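Spike protein P5 (Enterobacteria phage PRD1, PDB 1YQ5) forms, together with proteins P31 and P2, the spike complexes at the 5-fold vertices of the phage capsid and is essential for infectivity. Local coordinates at residues N76-V81 / S123-G128. Sequence-based numbering, arbitrary orientation.
Sequences NYLLRV and SLCNDG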
loop_
_atom_site.group_PDB
_atom_site.type_symbol
_atom_site.label_atom_id
_atom_site.label_comp_id
_atom_site.label_asym_id
_atom_site.label_seq_id
_atom_site.Cartn_x
_atom_site.Cartn_y
_atom_site.Cartn_z
ATOM N N ASN A 76 2.627 17.058 -7.916
ATOM C CA ASN A 76 2.234 15.749 -7.413
ATOM C C ASN A 76 2.877 14.634 -8.210
ATOM O O ASN A 76 2.929 14.687 -9.439
ATOM C CB ASN A 76 0.717 15.577 -7.499
ATOM C CG ASN A 76 -0.029 16.599 -6.682
ATOM O OD1 ASN A 76 0.036 16.592 -5.458
ATOM N ND2 ASN A 76 -0.737 17.498 -7.360
ATOM N N TYR A 77 3.382 13.632 -7.504
ATOM C CA TYR A 77 3.954 12.481 -8.170
ATOM C C TYR A 77 2.767 11.589 -8.510
ATOM O O TYR A 77 1.942 11.283 -7.643
ATOM C CB TYR A 77 4.934 11.750 -7.256
ATOM C CG TYR A 77 6.293 12.409 -7.214
ATOM C CD1 TYR A 77 6.569 13.438 -6.316
ATOM C CD2 TYR A 77 7.291 12.025 -8.105
ATOM C CE1 TYR A 77 7.818 14.072 -6.309
ATOM C CE2 TYR A 77 8.536 12.650 -8.110
ATOM C CZ TYR A 77 8.793 13.670 -7.212
ATOM O OH TYR A 77 10.026 14.281 -7.227
ATOM N N LEU A 78 2.669 11.206 -9.778
ATOM C CA LEU A 78 1.582 10.358 -10.247
ATOM C C LEU A 78 2.130 8.963 -10.518
ATOM O O LEU A 78 3.117 8.810 -11.241
ATOM C CB LEU A 78 0.988 10.928 -11.536
ATOM C CG LEU A 78 0.672 12.425 -11.538
ATOM C CD1 LEU A 78 0.086 12.802 -12.886
ATOM C CD2 LEU A 78 -0.302 12.766 -10.411
ATOM N N LEU A 79 1.496 7.949 -9.940
ATOM C CA LEU A 79 1.953 6.578 -10.141
ATOM C C LEU A 79 0.857 5.700 -10.713
ATOM O O LEU A 79 -0.316 5.849 -10.369
ATOM C CB LEU A 79 2.459 5.981 -8.825
ATOM C CG LEU A 79 3.734 6.606 -8.255
ATOM C CD1 LEU A 79 3.420 7.970 -7.680
ATOM C CD2 LEU A 79 4.313 5.699 -7.173
ATOM N N ARG A 80 1.247 4.780 -11.588
ATOM C CA ARG A 80 0.284 3.886 -12.208
ATOM C C ARG A 80 0.836 2.497 -12.487
ATOM O O ARG A 80 1.973 2.337 -12.939
ATOM C CB ARG A 80 -0.221 4.484 -13.525
ATOM C CG ARG A 80 -1.210 3.596 -14.263
ATOM C CD ARG A 80 -1.578 4.194 -15.617
ATOM N NE ARG A 80 -0.513 4.010 -16.597
ATOM C CZ ARG A 80 -0.402 4.713 -17.721
ATOM N NH1 ARG A 80 -1.289 5.665 -18.012
ATOM N NH2 ARG A 80 0.580 4.450 -18.572
ATOM N N VAL A 81 0.004 1.499 -12.208
ATOM C CA VAL A 81 0.333 0.102 -12.450
ATOM C C VAL A 81 -0.821 -0.455 -13.268
ATOM O O VAL A 81 -1.986 -0.202 -12.954
ATOM C CB VAL A 81 0.417 -0.714 -11.146
ATOM C CG1 VAL A 81 0.632 -2.187 -11.475
ATOM C CG2 VAL A 81 1.545 -0.195 -10.274
ATOM N N SER A 123 4.466 2.913 -14.537
ATOM C CA SER A 123 4.743 4.273 -14.979
ATOM C C SER A 123 4.485 5.276 -13.867
ATOM O O SER A 123 3.661 5.049 -12.976
ATOM C CB SER A 123 3.883 4.649 -16.188
ATOM O OG SER A 123 4.281 5.913 -16.704
ATOM N N LEU A 124 5.211 6.385 -13.924
ATOM C CA LEU A 124 5.054 7.456 -12.952
ATOM C C LEU A 124 5.702 8.713 -13.515
ATOM O O LEU A 124 6.455 8.651 -14.490
ATOM C CB LEU A 124 5.696 7.068 -11.608
ATOM C CG LEU A 124 7.206 6.828 -11.497
ATOM C CD1 LEU A 124 7.966 8.148 -11.627
ATOM C CD2 LEU A 124 7.509 6.192 -10.146
ATOM N N CYS A 125 5.393 9.850 -12.906
ATOM C CA CYS A 125 5.943 11.132 -13.319
ATOM C C CYS A 125 5.572 12.107 -12.230
ATOM O O CYS A 125 4.987 11.723 -11.221
ATOM C CB CYS A 125 5.289 11.617 -14.615
ATOM S SG CYS A 125 3.567 12.231 -14.389
ATOM N N ASN A 126 5.945 13.362 -12.433
ATOM C CA ASN A 126 5.563 14.428 -11.526
ATOM C C ASN A 126 4.710 15.255 -12.481
ATOM O O ASN A 126 5.074 15.409 -13.653
ATOM C CB ASN A 126 6.764 15.241 -11.066
ATOM C CG ASN A 126 6.364 16.377 -10.150
ATOM O OD1 ASN A 126 6.264 16.207 -8.927
ATOM N ND2 ASN A 126 6.104 17.538 -10.733
ATOM N N ASP A 127 3.586 15.779 -12.012
ATOM C CA ASP A 127 2.709 16.532 -12.900
ATOM C C ASP A 127 3.182 17.939 -13.248
ATOM O O ASP A 127 2.578 18.600 -14.088
ATOM C CB ASP A 127 1.289 16.594 -12.323
ATOM C CG ASP A 127 1.220 17.337 -10.998
ATOM O OD1 ASP A 127 2.240 17.910 -10.564
ATOM O OD2 ASP A 127 0.132 17.343 -10.388
ATOM N N GLY A 128 4.263 18.393 -12.620
ATOM C CA GLY A 128 4.746 19.733 -12.900
ATOM C C GLY A 128 6.192 19.851 -13.353
ATOM O O GLY A 128 6.642 20.939 -13.704
#
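D127 grips N76 where strand 76-83 begins and strand 119-126 has just ended. Its CG lies between its own backbone N and carbonyl carbon (chi1 63°), which brings CG to 3.4 Å from N76 N. From CB outward, CB lies 3.8 Å from N76 O and close to L78 CD1; beyond CG, OD1 accepts N76 N at 2.8 Å, nearly straight but from above the carboxylate plane; OD2 accepts N76 ND2 at 3.2 Å on its syn side. With D127 N donating to N76 O, three bonds join the pair. A short side chain with two acceptors suits this place, answering a backbone and an amide N-H together, and the asparagine supplies the second donor.

Farther in, the strands run antiparallel, with hydrogen-bonded pairs L78-C125 and R80-S123; L78 N reaches C125 O at 2.8 Å. On the face bearing these residues, L78 CD1 lies 3.8 Å from C125 SG, a compact apolar fit, and L78 also packs on T98 of a second subunit. R80, bent at chi3 (76°), brings NH2 4.1 Å from S123 CB and into a salt bridge with D28. On the other face, L79 CG meets L124 CB at 3.9 Å, the two leucines side by side, and both pack on M65 of strand 59-68, apolar side chains that suit the buried space between the sheets. This sheet, facing a second antiparallel one, belongs to the beta-jelly-roll of the P5 C-terminal domain.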